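Local coordinates for beta subunit of a putative Aromatic-ring-hydroxylating dioxygenase (Novosphingobium aromaticivorans DSM 12444, PDB 3EBY), which is probably the non-catalytic beta subunit of an aromatic-ring-hydroxylating dioxygenase, which would support the catalytic alpha subunits, at residues G102-F114 with I124-S137. Residues are numbered along the deposited sequence; the frame is centred on the assembly and turned at random.
Sequences GDQVSAEASYVVF and IYNAGKYVDRFDLS
Tyr-111 lies across the backbone of Gly-128, its hydrogen-bonded antiparallel partner, in an aromatic rescue of glycine: Gly-128 CA makes a CH-pi contact 4.0 Å from the ring centroid, and a CB there would clash with Tyr-111 OH. A chi1 of 73°, placing CG between the backbone N and carbonyl carbon, folds the ring onto that strand. Tyr-111 OH donates to Asn-126 OD1 at 2.7 Å, nearly in line with the amide C=O, ring and amide almost coplanar. Tyr-130 stacks with Tyr-111, centroids 4.4 Å apart and planes tilted 29°, Tyr-111 CD2 above its ring centre. Replacing Tyr-111 with an alanine would probably leave Asn-126 OD1 without this donor and open a gap beside Gly-128 and Tyr-130. On the face carrying Glu-108, Lys-129 NZ salt-bridges Glu-108 OE1 at 2.7 Å, from above the carboxylate plane, and also Asp-29 of the second subunit. At the far end, Asp-135 OD1 accepts from Gln-104 NE2 at 3.1 Å, Ser-137 OG and Ser-137 N, the last making an Asx turn. The strands run antiparallel (162°); a classic bulge shifts the register by one where Tyr-125 N and Asn-126 N share Val-113 O. The hairpin sits between strands 87-101 and 142-150, Asp-132 salt-bridging Arg-146, with helix 8-28 against Val-105 and Phe-134, consistent with the family's NTF2-like fold.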
loop_
_atom_site.group_PDB
_atom_site.type_symbol
_atom_site.label_atom_id
_atom_site.label_comp_id
_atom_site.label_asym_id
_atom_site.label_seq_id
_atom_site.Cartn_x
_atom_site.Cartn_y
_atom_site.Cartn_z
ATOM N N GLY A 102 18.682 -21.037 5.415
ATOM C CA GLY A 102 19.409 -21.091 4.156
ATOM C C GLY A 102 18.725 -20.249 3.101
ATOM O O GLY A 102 18.516 -19.051 3.299
ATOM N N ASP A 103 18.367 -20.846 1.971
ATOM C CA ASP A 103 17.674 -20.085 0.918
ATOM C C ASP A 103 16.161 -20.362 0.905
ATOM O O ASP A 103 15.484 -20.149 -0.110
ATOM C CB ASP A 103 18.299 -20.350 -0.455
ATOM C CG ASP A 103 18.378 -21.812 -0.782
ATOM O OD1 ASP A 103 17.516 -22.568 -0.310
ATOM O OD2 ASP A 103 19.320 -22.213 -1.491
ATOM N N GLN A 104 15.640 -20.836 2.037
ATOM C CA GLN A 104 14.199 -20.907 2.244
ATOM C C GLN A 104 13.810 -19.803 3.244
ATOM O O GLN A 104 14.398 -19.686 4.319
ATOM C CB GLN A 104 13.818 -22.273 2.759
ATOM C CG GLN A 104 14.405 -23.423 1.907
ATOM C CD GLN A 104 13.955 -23.356 0.447
ATOM O OE1 GLN A 104 12.758 -23.419 0.154
ATOM N NE2 GLN A 104 14.918 -23.197 -0.472
ATOM N N VAL A 105 12.902 -18.932 2.829
ATOM C CA VAL A 105 12.554 -17.775 3.622
ATOM C C VAL A 105 11.042 -17.706 3.857
ATOM O O VAL A 105 10.260 -17.843 2.918
ATOM C CB VAL A 105 13.018 -16.479 2.915
ATOM C CG1 VAL A 105 12.578 -15.251 3.678
ATOM C CG2 VAL A 105 14.539 -16.491 2.738
ATOM N N SER A 106 10.645 -17.565 5.114
ATOM C CA SER A 106 9.241 -17.338 5.448
ATOM C C SER A 106 8.999 -15.843 5.560
ATOM O O SER A 106 9.884 -15.087 5.971
ATOM C CB SER A 106 8.857 -18.037 6.750
ATOM O OG SER A 106 9.660 -17.608 7.832
ATOM N N ALA A 107 7.835 -15.415 5.107
ATOM C CA ALA A 107 7.446 -13.976 5.158
ATOM C C ALA A 107 5.955 -13.809 5.209
ATOM O O ALA A 107 5.211 -14.719 4.868
ATOM C CB ALA A 107 8.026 -13.194 3.965
ATOM N N GLU A 108 5.534 -12.613 5.622
ATOM C CA GLU A 108 4.119 -12.236 5.664
ATOM C C GLU A 108 3.962 -10.819 5.148
ATOM O O GLU A 108 4.848 -10.001 5.341
ATOM C CB GLU A 108 3.576 -12.345 7.087
ATOM C CG GLU A 108 3.830 -13.716 7.743
ATOM C CD GLU A 108 3.176 -13.898 9.107
ATOM O OE1 GLU A 108 2.401 -13.018 9.572
ATOM O OE2 GLU A 108 3.481 -14.936 9.728
ATOM N N ALA A 109 2.846 -10.550 4.454
ATOM C CA ALA A 109 2.562 -9.213 3.927
ATOM C C ALA A 109 1.059 -8.980 3.887
ATOM O O ALA A 109 0.300 -9.859 3.447
ATOM C CB ALA A 109 3.174 -9.060 2.529
ATOM N N SER A 110 0.619 -7.823 4.385
ATOM C CA SER A 110 -0.776 -7.437 4.316
ATOM C C SER A 110 -1.141 -7.108 2.889
ATOM O O SER A 110 -0.298 -6.689 2.116
ATOM C CB SER A 110 -1.079 -6.216 5.204
ATOM O OG SER A 110 -0.953 -6.586 6.568
ATOM N N TYR A 111 -2.400 -7.329 2.551
ATOM C CA TYR A 111 -2.937 -6.990 1.224
ATOM C C TYR A 111 -4.414 -6.602 1.281
ATOM O O TYR A 111 -5.160 -7.013 2.180
ATOM C CB TYR A 111 -2.759 -8.168 0.237
ATOM C CG TYR A 111 -3.717 -9.332 0.510
ATOM C CD1 TYR A 111 -5.051 -9.279 0.107
ATOM C CD2 TYR A 111 -3.305 -10.435 1.254
ATOM C CE1 TYR A 111 -5.935 -10.319 0.418
ATOM C CE2 TYR A 111 -4.222 -11.460 1.619
ATOM C CZ TYR A 111 -5.522 -11.381 1.200
ATOM O OH TYR A 111 -6.443 -12.350 1.579
ATOM N N VAL A 112 -4.822 -5.822 0.291
ATOM C CA VAL A 112 -6.230 -5.581 0.036
ATOM C C VAL A 112 -6.440 -5.678 -1.439
ATOM O O VAL A 112 -5.675 -5.101 -2.220
ATOM C CB VAL A 112 -6.728 -4.234 0.568
ATOM C CG1 VAL A 112 -8.205 -4.046 0.192
ATOM C CG2 VAL A 112 -6.568 -4.166 2.111
ATOM N N VAL A 113 -7.468 -6.429 -1.826
ATOM C CA VAL A 113 -7.900 -6.512 -3.203
ATOM C C VAL A 113 -9.174 -5.679 -3.325
ATOM O O VAL A 113 -10.138 -5.872 -2.564
ATOM C CB VAL A 113 -8.235 -7.980 -3.667
ATOM C CG1 VAL A 113 -8.688 -7.951 -5.131
ATOM C CG2 VAL A 113 -7.053 -8.896 -3.459
ATOM N N PHE A 114 -9.109 -4.707 -4.193
ATOM C CA PHE A 114 -10.237 -3.831 -4.532
ATOM C C PHE A 114 -10.846 -4.309 -5.857
ATOM O O PHE A 114 -10.130 -4.757 -6.763
ATOM C CB PHE A 114 -9.756 -2.382 -4.682
ATOM C CG PHE A 114 -9.013 -1.857 -3.487
ATOM C CD1 PHE A 114 -7.650 -2.092 -3.335
ATOM C CD2 PHE A 114 -9.684 -1.194 -2.476
ATOM C CE1 PHE A 114 -6.973 -1.650 -2.217
ATOM C CE2 PHE A 114 -9.002 -0.753 -1.336
ATOM C CZ PHE A 114 -7.664 -0.994 -1.203
ATOM N N ILE A 124 -14.039 -2.680 -1.496
ATOM C CA ILE A 124 -13.087 -3.619 -0.933
ATOM C C ILE A 124 -13.621 -5.035 -1.095
ATOM O O ILE A 124 -14.708 -5.365 -0.583
ATOM C CB ILE A 124 -12.829 -3.371 0.570
ATOM C CG1 ILE A 124 -12.305 -1.942 0.810
ATOM C CG2 ILE A 124 -11.846 -4.418 1.063
ATOM C CD1 ILE A 124 -12.726 -1.345 2.141
ATOM N N TYR A 125 -12.928 -5.847 -1.887
ATOM C CA TYR A 125 -13.360 -7.218 -2.165
ATOM C C TYR A 125 -12.840 -8.227 -1.138
ATOM O O TYR A 125 -13.616 -9.064 -0.626
ATOM C CB TYR A 125 -12.947 -7.612 -3.577
ATOM C CG TYR A 125 -13.152 -9.058 -3.903
ATOM C CD1 TYR A 125 -14.413 -9.624 -3.878
ATOM C CD2 TYR A 125 -12.082 -9.872 -4.176
ATOM C CE1 TYR A 125 -14.599 -10.967 -4.157
ATOM C CE2 TYR A 125 -12.245 -11.220 -4.415
ATOM C CZ TYR A 125 -13.512 -11.757 -4.440
ATOM O OH TYR A 125 -13.665 -13.098 -4.722
ATOM N N ASN A 126 -11.527 -8.182 -0.869
ATOM C CA ASN A 126 -10.905 -9.119 0.068
ATOM C C ASN A 126 -9.683 -8.481 0.700
ATOM O O ASN A 126 -8.783 -8.015 -0.029
ATOM C CB ASN A 126 -10.515 -10.420 -0.673
ATOM C CG ASN A 126 -10.032 -11.492 0.242
ATOM O OD1 ASN A 126 -8.842 -11.572 0.529
ATOM N ND2 ASN A 126 -10.969 -12.296 0.786
ATOM N N ALA A 127 -9.704 -8.349 2.030
ATOM C CA ALA A 127 -8.541 -7.889 2.814
ATOM C C ALA A 127 -7.994 -9.029 3.656
ATOM O O ALA A 127 -8.767 -9.810 4.240
ATOM C CB ALA A 127 -8.935 -6.684 3.737
ATOM N N GLY A 128 -6.668 -9.091 3.796
ATOM C CA GLY A 128 -6.032 -10.193 4.546
ATOM C C GLY A 128 -4.537 -10.024 4.668
ATOM O O GLY A 128 -4.025 -8.921 4.489
ATOM N N LYS A 129 -3.833 -11.126 4.927
ATOM C CA LYS A 129 -2.405 -11.144 4.835
ATOM C C LYS A 129 -1.933 -12.443 4.195
ATOM O O LYS A 129 -2.611 -13.486 4.310
ATOM C CB LYS A 129 -1.739 -10.957 6.191
ATOM C CG LYS A 129 -1.890 -12.108 7.138
ATOM C CD LYS A 129 -0.960 -11.941 8.330
ATOM C CE LYS A 129 -1.216 -12.995 9.378
ATOM N NZ LYS A 129 -0.180 -12.932 10.496
ATOM N N TYR A 130 -0.909 -12.315 3.368
ATOM C CA TYR A 130 -0.180 -13.493 2.853
ATOM C C TYR A 130 0.764 -14.029 3.925
ATOM O O TYR A 130 1.517 -13.260 4.532
ATOM C CB TYR A 130 0.640 -13.132 1.600
ATOM C CG TYR A 130 -0.142 -12.558 0.440
ATOM C CD1 TYR A 130 -1.204 -13.265 -0.139
ATOM C CD2 TYR A 130 0.197 -11.320 -0.109
ATOM C CE1 TYR A 130 -1.854 -12.793 -1.299
ATOM C CE2 TYR A 130 -0.489 -10.791 -1.230
ATOM C CZ TYR A 130 -1.465 -11.546 -1.858
ATOM O OH TYR A 130 -2.151 -10.998 -2.950
ATOM N N VAL A 131 0.733 -15.336 4.121
ATOM C CA VAL A 131 1.707 -16.063 4.966
ATOM C C VAL A 131 2.424 -17.057 4.055
ATOM O O VAL A 131 1.812 -18.017 3.540
ATOM C CB VAL A 131 1.018 -16.788 6.123
ATOM C CG1 VAL A 131 2.030 -17.581 6.951
ATOM C CG2 VAL A 131 0.266 -15.761 7.012
ATOM N N ASP A 132 3.704 -16.797 3.821
ATOM C CA ASP A 132 4.429 -17.420 2.727
ATOM C C ASP A 132 5.672 -18.204 3.159
ATOM O O ASP A 132 6.351 -17.858 4.153
ATOM C CB ASP A 132 4.894 -16.346 1.729
ATOM C CG ASP A 132 3.760 -15.546 1.146
ATOM O OD1 ASP A 132 2.712 -16.142 0.805
ATOM O OD2 ASP A 132 3.944 -14.308 0.974
ATOM N N ARG A 133 5.986 -19.215 2.354
ATOM C CA ARG A 133 7.295 -19.864 2.346
ATOM C C ARG A 133 7.842 -19.749 0.932
ATOM O O ARG A 133 7.212 -20.225 -0.029
ATOM C CB ARG A 133 7.191 -21.343 2.729
ATOM C CG ARG A 133 6.613 -21.565 4.104
ATOM C CD ARG A 133 6.807 -22.998 4.598
ATOM N NE ARG A 133 5.917 -23.955 3.945
ATOM C CZ ARG A 133 6.309 -25.075 3.333
ATOM N NH1 ARG A 133 7.599 -25.426 3.295
ATOM N NH2 ARG A 133 5.394 -25.882 2.794
ATOM N N PHE A 134 8.927 -18.993 0.812
ATOM C CA PHE A 134 9.619 -18.755 -0.445
ATOM C C PHE A 134 10.848 -19.663 -0.600
ATOM O O PHE A 134 11.628 -19.856 0.342
ATOM C CB PHE A 134 10.088 -17.298 -0.527
ATOM C CG PHE A 134 9.007 -16.331 -0.814
ATOM C CD1 PHE A 134 8.653 -16.047 -2.130
ATOM C CD2 PHE A 134 8.376 -15.650 0.207
ATOM C CE1 PHE A 134 7.650 -15.149 -2.416
ATOM C CE2 PHE A 134 7.385 -14.710 -0.088
ATOM C CZ PHE A 134 7.030 -14.481 -1.414
ATOM N N ASP A 135 11.059 -20.117 -1.823
ATOM C CA ASP A 135 12.259 -20.842 -2.215
ATOM C C ASP A 135 13.130 -19.861 -3.029
ATOM O O ASP A 135 12.743 -19.447 -4.133
ATOM C CB ASP A 135 11.844 -22.033 -3.072
ATOM C CG ASP A 135 13.028 -22.837 -3.601
ATOM O OD1 ASP A 135 14.200 -22.462 -3.346
ATOM O OD2 ASP A 135 12.773 -23.915 -4.203
ATOM N N LEU A 136 14.250 -19.425 -2.434
ATOM C CA LEU A 136 15.161 -18.461 -3.068
ATOM C C LEU A 136 16.412 -19.156 -3.614
ATOM O O LEU A 136 17.426 -18.497 -3.848
ATOM C CB LEU A 136 15.608 -17.380 -2.059
ATOM C CG LEU A 136 14.779 -16.104 -1.983
ATOM C CD1 LEU A 136 13.313 -16.404 -2.062
ATOM C CD2 LEU A 136 15.124 -15.292 -0.708
ATOM N N SER A 137 16.334 -20.472 -3.815
ATOM C CA SER A 137 17.458 -21.241 -4.347
ATOM C C SER A 137 17.582 -21.016 -5.846
ATOM O O SER A 137 16.644 -20.556 -6.490
ATOM C CB SER A 137 17.253 -22.733 -4.084
ATOM O OG SER A 137 16.281 -23.266 -4.978
#